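Local coordinates for Alpha/beta hydrolase family protein (Bacillus anthracis, PDB 3OOS), which adopts the alpha/beta hydrolase fold and probably hydrolyses a still unidentified substrate, likely with a serine nucleophile, at residues G39-N44 and P262-I267; W172-F177 and E181-A186; T253-S258 and N271-D276. All coordinates share one frame; numbering follows the deposited sequence. Where two conformers were deposited one is given.

Contact 1 (G39-N44 and P262-I267); sequences GNTFAN and PFVEEI
Thr41 and Phe42, in the loop that runs from strand 33-34 to strand 51-55, meet Phe263 and Val264 of the short helix 262-265 near the probable nucleophile elbow of this alpha/beta hydrolase. The ring of Phe263 is the broad surface of the contact. Phe42 CB stands almost exactly over the middle of one face, 3.8 Å from the centroid of the Phe263 ring and only 2° off its normal, a CH-pi contact. With CG anti to the backbone N (chi1 165°), the Phe42 ring continues past that face and turns its edge to it, with Phe42 CD1 3.7 Å from Phe263 CD2. The pair is an offset edge-to-face stack, its planes at 66°.

Thr41 packs beside Phe42, against the CD1-CE1 part of the Phe263 ring. Its OG1 comes within 3.7 Å of Phe263 CE1, its carbonyl O approaches the ring obliquely, and its CB rests 3.7 Å from Val264 CG1. The polar part of the seam is handed to a water, which donates to Thr41 O at 2.7 Å and, weakly, to Phe263 O.

Asn40 helps to shape the loop. Its OD1 accepts from Phe42 N at 3.0 Å, the donor standing above the carbonyl plane, and from Ala43 N at 3.1 Å, closer to that plane; the first bond makes an Asx turn, and with the second an Asx motif. Two backbone N-H groups thus grip one oxygen and set the turn from which Phe42 projects. Beyond the pair, Tyr227 of strand 224-229 touches both phenylalanines, and His98 meets Phe263 edge-to-face. The arrangement illustrates how, in the alpha/beta hydrolase fold, loops at the carboxyl ends of the parallel strands close together around the region of the nucleophile elbow.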
# COMPACT_ATOMS: atom_id res chain seq x y z
N GLY A 39 7.93 -4.48 -11.67
CA GLY A 39 7.16 -4.95 -10.53
C GLY A 39 7.40 -4.08 -9.32
O GLY A 39 7.64 -2.88 -9.44
N ASN A 40 7.35 -4.69 -8.14
CA ASN A 40 7.38 -3.95 -6.89
C ASN A 40 7.84 -4.85 -5.75
O ASN A 40 7.48 -6.02 -5.70
CB ASN A 40 5.98 -3.38 -6.61
CG ASN A 40 5.88 -2.74 -5.25
OD1 ASN A 40 5.38 -3.35 -4.31
ND2 ASN A 40 6.37 -1.51 -5.14
N THR A 41 8.63 -4.30 -4.84
CA THR A 41 9.28 -5.10 -3.79
C THR A 41 8.34 -5.59 -2.69
O THR A 41 8.65 -6.56 -2.00
CB THR A 41 10.49 -4.37 -3.16
OG1 THR A 41 10.09 -3.06 -2.74
CG2 THR A 41 11.63 -4.26 -4.16
N PHE A 42 7.20 -4.91 -2.52
CA PHE A 42 6.14 -5.41 -1.64
C PHE A 42 5.36 -6.54 -2.32
O PHE A 42 5.07 -7.56 -1.69
CB PHE A 42 5.21 -4.27 -1.19
CG PHE A 42 3.91 -4.74 -0.60
CD1 PHE A 42 3.88 -5.37 0.65
CD2 PHE A 42 2.71 -4.53 -1.27
CE1 PHE A 42 2.67 -5.80 1.19
CE2 PHE A 42 1.51 -4.96 -0.74
CZ PHE A 42 1.48 -5.60 0.50
N ALA A 43 5.04 -6.35 -3.60
CA ALA A 43 4.28 -7.35 -4.36
C ALA A 43 5.07 -8.62 -4.64
O ALA A 43 4.52 -9.72 -4.61
CB ALA A 43 3.77 -6.74 -5.67
N ASN A 44 6.37 -8.47 -4.89
CA ASN A 44 7.19 -9.59 -5.39
C ASN A 44 7.22 -10.85 -4.52
O ASN A 44 7.09 -11.95 -5.05
CB ASN A 44 8.61 -9.12 -5.75
CG ASN A 44 9.26 -10.00 -6.80
OD1 ASN A 44 10.45 -10.33 -6.71
ND2 ASN A 44 8.49 -10.38 -7.81
N PRO A 262 9.22 -3.95 5.88
CA PRO A 262 9.60 -5.32 6.28
C PRO A 262 9.86 -6.31 5.14
O PRO A 262 10.70 -7.21 5.29
CB PRO A 262 8.39 -5.80 7.10
CG PRO A 262 7.70 -4.56 7.53
CD PRO A 262 7.93 -3.55 6.46
N PHE A 263 9.16 -6.14 4.02
CA PHE A 263 9.29 -7.01 2.85
C PHE A 263 10.69 -7.01 2.22
O PHE A 263 11.05 -7.95 1.51
CB PHE A 263 8.22 -6.66 1.80
CG PHE A 263 7.99 -5.18 1.66
CD1 PHE A 263 8.76 -4.42 0.79
CD2 PHE A 263 7.01 -4.55 2.43
CE1 PHE A 263 8.56 -3.05 0.67
CE2 PHE A 263 6.80 -3.18 2.32
CZ PHE A 263 7.57 -2.43 1.44
N VAL A 264 11.47 -5.95 2.47
CA VAL A 264 12.89 -5.93 2.08
C VAL A 264 13.87 -5.83 3.26
O VAL A 264 15.06 -6.12 3.11
CB VAL A 264 13.22 -4.82 1.03
CG1 VAL A 264 12.65 -5.19 -0.32
CG2 VAL A 264 12.73 -3.45 1.49
N GLU A 265 13.37 -5.45 4.43
CA GLU A 265 14.24 -5.33 5.62
C GLU A 265 14.45 -6.67 6.31
O GLU A 265 15.49 -6.90 6.93
CB GLU A 265 13.67 -4.31 6.61
CG GLU A 265 13.62 -2.89 6.07
CD GLU A 265 13.13 -1.91 7.10
OE1 GLU A 265 13.92 -1.55 7.99
OE2 GLU A 265 11.95 -1.52 7.04
N GLU A 266 13.45 -7.55 6.21
CA GLU A 266 13.51 -8.89 6.79
C GLU A 266 12.93 -9.87 5.79
O GLU A 266 11.83 -10.41 5.99
CB GLU A 266 12.72 -8.94 8.11
CG GLU A 266 13.32 -8.11 9.23
CD GLU A 266 12.54 -8.22 10.52
OE1 GLU A 266 12.48 -9.33 11.08
OE2 GLU A 266 11.99 -7.19 10.97
N ILE A 267 13.68 -10.11 4.72
CA ILE A 267 13.19 -10.87 3.57
C ILE A 267 12.77 -12.30 3.93
O ILE A 267 11.68 -12.75 3.54
CB ILE A 267 14.22 -10.85 2.40
CG1 ILE A 267 14.30 -9.44 1.80
CG2 ILE A 267 13.85 -11.87 1.32
CD1 ILE A 267 15.47 -9.22 0.85
O HOH W 1 10.98 -7.93 -1.84

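Contact 2 (W172-F177 and E181-A186); sequences WALMSF and EKLEEA
Leu183 drives its forked end into a hollow formed by Ala173, Leu174 and Phe177. One prong, CD1, lies over a face of the Phe177 ring, 3.9 Å from the ring centroid and displaced toward the CE2 rim in a CH-pi contact. The other prong, CD2, reaches Leu174 CD2 at 3.7 Å. Ala173 CB sits across the fork, 3.9 Å from both Leu183 CD1 and Leu183 CD2. Holding CG anti to the backbone N (chi1 171°) is what carries the Leu183 fork across to the preceding helix.

The two segments meet at a corner where a short loop joins helix 162-176 to helix 180-186, within the helical cap that alpha/beta hydrolases commonly insert between the sixth and seventh strands of the core sheet. Phe177, just past the first helix, fits its ring against the backbone of the second, with Phe177 CD1 3.7 Å from Leu183 CA. The small bump of Ala186 CB meets the ring obliquely, 4.1 Å from Phe177 CE1. Val264 and Glu265 of helix 262-265 touch Phe177 as well, and Val264 also reaches Ala186.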
# COMPACT_ATOMS: atom_id res chain seq x y z
N TRP A 172 14.64 10.49 2.91
CA TRP A 172 13.39 9.80 3.23
C TRP A 172 13.62 8.31 3.44
O TRP A 172 13.14 7.73 4.42
CB TRP A 172 12.34 10.04 2.15
CG TRP A 172 10.99 9.53 2.55
CD1 TRP A 172 10.53 8.25 2.44
CD2 TRP A 172 9.93 10.29 3.16
NE1 TRP A 172 9.25 8.16 2.93
CE2 TRP A 172 8.86 9.40 3.38
CE3 TRP A 172 9.78 11.63 3.53
CZ2 TRP A 172 7.65 9.81 3.95
CZ3 TRP A 172 8.58 12.04 4.11
CH2 TRP A 172 7.53 11.13 4.31
N ALA A 173 14.34 7.68 2.51
CA ALA A 173 14.61 6.25 2.57
C ALA A 173 15.37 5.86 3.83
O ALA A 173 15.04 4.87 4.49
CB ALA A 173 15.37 5.80 1.32
N LEU A 174 16.38 6.66 4.18
CA LEU A 174 17.19 6.38 5.37
C LEU A 174 16.38 6.42 6.66
O LEU A 174 16.63 5.66 7.59
CB LEU A 174 18.39 7.33 5.44
CG LEU A 174 19.49 6.99 4.44
CD1 LEU A 174 20.40 8.19 4.22
CD2 LEU A 174 20.30 5.77 4.88
N MSE A 175 15.40 7.31 6.70
CA MSE A 175 14.49 7.41 7.84
C MSE A 175 13.54 6.21 7.89
O MSE A 175 13.04 5.85 8.95
CB MSE A 175 13.69 8.70 7.73
CG MSE A 175 12.65 8.88 8.80
SE MSE A 175 11.35 10.19 8.25
CE MSE A 175 10.59 9.30 6.68
N SER A 176 13.33 5.59 6.72
CA SER A 176 12.33 4.54 6.54
C SER A 176 12.88 3.12 6.65
O SER A 176 12.13 2.15 6.55
CB SER A 176 11.68 4.69 5.16
OG SER A 176 11.11 5.98 5.02
N PHE A 177 14.20 3.02 6.86
CA PHE A 177 14.89 1.73 6.98
C PHE A 177 15.63 1.63 8.30
O PHE A 177 16.36 2.55 8.68
CB PHE A 177 15.90 1.56 5.84
CG PHE A 177 15.31 0.99 4.59
CD1 PHE A 177 15.50 -0.35 4.26
CD2 PHE A 177 14.57 1.79 3.72
CE1 PHE A 177 14.96 -0.89 3.10
CE2 PHE A 177 14.02 1.26 2.55
CZ PHE A 177 14.22 -0.08 2.24
N GLU A 181 22.47 -0.96 5.60
CA GLU A 181 22.87 -2.10 4.77
C GLU A 181 21.68 -2.69 4.01
O GLU A 181 21.79 -2.99 2.82
CB GLU A 181 23.56 -3.17 5.63
CG GLU A 181 24.12 -4.36 4.86
CD GLU A 181 24.80 -5.36 5.78
OE1 GLU A 181 25.69 -4.95 6.56
OE2 GLU A 181 24.46 -6.56 5.72
N LYS A 182 20.55 -2.86 4.71
CA LYS A 182 19.34 -3.40 4.08
C LYS A 182 18.80 -2.46 3.01
O LYS A 182 18.27 -2.92 1.99
CB LYS A 182 18.27 -3.70 5.13
CG LYS A 182 18.61 -4.86 6.06
CD LYS A 182 18.96 -6.12 5.29
CE LYS A 182 19.24 -7.28 6.23
NZ LYS A 182 19.64 -8.52 5.50
N LEU A 183 18.93 -1.15 3.22
CA LEU A 183 18.53 -0.18 2.20
C LEU A 183 19.39 -0.33 0.93
O LEU A 183 18.85 -0.40 -0.18
CB LEU A 183 18.61 1.27 2.72
CG LEU A 183 18.43 2.39 1.68
CD1 LEU A 183 17.09 2.29 0.94
CD2 LEU A 183 18.57 3.75 2.33
N GLU A 184 20.70 -0.39 1.11
CA GLU A 184 21.62 -0.52 -0.01
C GLU A 184 21.32 -1.79 -0.82
O GLU A 184 21.31 -1.76 -2.05
CB GLU A 184 23.07 -0.49 0.46
CG GLU A 184 24.00 0.22 -0.50
CD GLU A 184 23.47 1.57 -0.94
OE1 GLU A 184 22.95 2.33 -0.09
OE2 GLU A 184 23.57 1.88 -2.15
N GLU A 185 21.05 -2.89 -0.11
CA GLU A 185 20.72 -4.16 -0.77
C GLU A 185 19.36 -4.09 -1.46
O GLU A 185 19.20 -4.64 -2.56
CB GLU A 185 20.76 -5.31 0.24
CG GLU A 185 22.16 -5.63 0.74
CD GLU A 185 22.19 -6.68 1.84
OE1 GLU A 185 21.14 -7.28 2.15
OE2 GLU A 185 23.28 -6.91 2.40
N ALA A 186 18.40 -3.41 -0.84
CA ALA A 186 17.06 -3.29 -1.42
C ALA A 186 17.07 -2.51 -2.73
O ALA A 186 16.28 -2.80 -3.63
CB ALA A 186 16.10 -2.63 -0.42

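Contact 3 (T253-S258 and N271-D276); sequences TKFEES and NQFVND
Thr253 and Phe255, two residues apart on strand 250-255, both direct their side chains to Phe273 of helix 267-276, and the first shell is just these three residues. Thr253 OG1 lies at the edge of the Phe273 ring, near its plane, 3.5 Å from CD1; Thr253 CB follows at 3.9 Å from the same carbon. Phe255 reaches the root of the aromatic side chain instead: its own ring edge is presented so that Phe255 CZ touches Phe273 CB at 4.0 Å. Phe273 CG is anti to the backbone N (chi1 169°), which swings the ring from the helix toward Thr253, while the CB stays behind for Phe255.

In the next shell, Tyr227 of the adjoining strand 224-229 meets Phe273 edge-to-face, and Phe270 meets the same ring from within the helix. Phe225 adds a further contact, and Pro262 packs on Phe255. The backbone of strand 250-255 is held by bonds to its neighbour, Thr253 pairing with Ile226 and Cys228, and Phe255 with Cys228 and Lys230.

Farther out, a type I beta turn from Phe255 to Ser258 ends the strand, its Ser258 N to Phe255 O bond weak at 3.4 Å. Glu266 OE2 stiffens this turn by accepting from Glu257 N and by bonding to Ser258 OG. On the solvent side of the helix, Gln272 NE2 makes weak bonds to the Asp276 carboxylate. A terminal helix laid on the last strand of the sheet in this way is characteristic of the alpha/beta hydrolase core, where the connecting loop usually carries the catalytic histidine.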
# COMPACT_ATOMS: atom_id res chain seq x y z
N THR A 253 1.50 -9.83 12.86
CA THR A 253 2.89 -10.25 12.74
C THR A 253 3.80 -9.04 12.91
O THR A 253 3.69 -8.05 12.18
CB THR A 253 3.16 -10.93 11.38
OG1 THR A 253 2.27 -12.04 11.22
CG2 THR A 253 4.60 -11.43 11.29
N LYS A 254 4.70 -9.13 13.89
CA LYS A 254 5.61 -8.04 14.21
C LYS A 254 6.97 -8.27 13.55
O LYS A 254 7.54 -9.35 13.66
CB LYS A 254 5.78 -7.93 15.72
CG LYS A 254 6.52 -6.69 16.18
CD LYS A 254 6.50 -6.60 17.69
CE LYS A 254 6.72 -5.17 18.16
NZ LYS A 254 6.62 -5.06 19.64
N PHE A 255 7.46 -7.25 12.86
CA PHE A 255 8.78 -7.31 12.27
C PHE A 255 9.74 -6.48 13.12
O PHE A 255 9.76 -5.25 13.06
CB PHE A 255 8.73 -6.88 10.80
CG PHE A 255 8.11 -7.91 9.89
CD1 PHE A 255 8.90 -8.86 9.26
CD2 PHE A 255 6.73 -7.95 9.69
CE1 PHE A 255 8.33 -9.83 8.43
CE2 PHE A 255 6.15 -8.91 8.87
CZ PHE A 255 6.95 -9.85 8.23
N GLU A 256 10.50 -7.19 13.95
CA GLU A 256 11.28 -6.59 15.03
C GLU A 256 12.46 -5.75 14.55
O GLU A 256 12.89 -4.83 15.24
CB GLU A 256 11.79 -7.69 15.98
CG GLU A 256 10.75 -8.72 16.42
CD GLU A 256 9.86 -8.24 17.56
OE1 GLU A 256 10.10 -7.15 18.11
OE2 GLU A 256 8.90 -8.98 17.91
N GLU A 257 12.97 -6.07 13.36
CA GLU A 257 14.14 -5.38 12.82
C GLU A 257 13.80 -4.56 11.59
O GLU A 257 14.62 -4.38 10.68
CB GLU A 257 15.27 -6.37 12.52
CG GLU A 257 16.16 -6.68 13.70
CD GLU A 257 17.37 -7.49 13.31
OE1 GLU A 257 18.47 -6.91 13.23
OE2 GLU A 257 17.21 -8.70 13.04
N SER A 258 12.57 -4.03 11.57
CA SER A 258 12.09 -3.26 10.43
C SER A 258 11.51 -1.92 10.85
O SER A 258 10.94 -1.79 11.94
CB SER A 258 11.01 -4.04 9.66
OG SER A 258 11.53 -5.24 9.10
N ASN A 271 8.98 -13.72 3.79
CA ASN A 271 8.66 -14.90 2.99
C ASN A 271 7.85 -15.91 3.80
O ASN A 271 6.89 -16.50 3.29
CB ASN A 271 9.92 -15.55 2.42
CG ASN A 271 10.47 -14.80 1.22
OD1 ASN A 271 9.73 -14.11 0.51
ND2 ASN A 271 11.77 -14.94 0.97
N GLN A 272 8.24 -16.11 5.06
CA GLN A 272 7.50 -16.99 5.97
C GLN A 272 6.09 -16.45 6.20
O GLN A 272 5.12 -17.20 6.22
CB GLN A 272 8.25 -17.15 7.30
CG GLN A 272 7.64 -18.18 8.24
CD GLN A 272 7.44 -19.53 7.57
OE1 GLN A 272 8.35 -20.05 6.93
NE2 GLN A 272 6.25 -20.09 7.71
N PHE A 273 5.99 -15.12 6.37
CA PHE A 273 4.70 -14.46 6.53
C PHE A 273 3.79 -14.73 5.32
O PHE A 273 2.62 -15.07 5.50
CB PHE A 273 4.88 -12.95 6.75
CG PHE A 273 3.60 -12.17 6.66
CD1 PHE A 273 2.68 -12.18 7.71
CD2 PHE A 273 3.30 -11.43 5.52
CE1 PHE A 273 1.48 -11.45 7.62
CE2 PHE A 273 2.11 -10.71 5.42
CZ PHE A 273 1.20 -10.72 6.48
N VAL A 274 4.33 -14.58 4.11
CA VAL A 274 3.57 -14.85 2.88
C VAL A 274 3.03 -16.28 2.88
O VAL A 274 1.84 -16.51 2.65
CB VAL A 274 4.41 -14.58 1.61
CG1 VAL A 274 3.67 -15.04 0.35
CG2 VAL A 274 4.78 -13.10 1.50
N ASN A 275 3.91 -17.24 3.16
CA ASN A 275 3.51 -18.64 3.24
C ASN A 275 2.38 -18.87 4.25
O ASN A 275 1.47 -19.67 4.01
CB ASN A 275 4.71 -19.52 3.57
CG ASN A 275 4.41 -20.99 3.39
OD1 ASN A 275 4.20 -21.46 2.27
ND2 ASN A 275 4.39 -21.73 4.49
N ASP A 276 2.44 -18.15 5.37
CA ASP A 276 1.46 -18.30 6.45
C ASP A 276 0.09 -17.68 6.15
O ASP A 276 -0.88 -17.93 6.88
CB ASP A 276 2.03 -17.75 7.77
CG ASP A 276 3.15 -18.62 8.34
OD1 ASP A 276 3.34 -19.77 7.88
OD2 ASP A 276 3.85 -18.15 9.26

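Contacts 1 and 3 are buried, whereas contact 2 is a surface contact, its centre about 18 Å from the centre of the chain. Helix 262-265 joins contacts 1 and 2: it supplies one side of contact 1 and lies against contact 2, where Glu265 O packs on Lys182 CG, bringing the cap down onto the core. The residues running from strand 250-255 to helix 267-276 supply half of contact 1 and all of contact 3, and Tyr227 touches aromatic rings in both. Chemistry follows place. Contact 1 combines stacked rings with a water that bridges weakly, contact 2 sets one leucine among aliphatic and aromatic neighbours, and contact 3 seats a single helix ring against the sheet's edge strand.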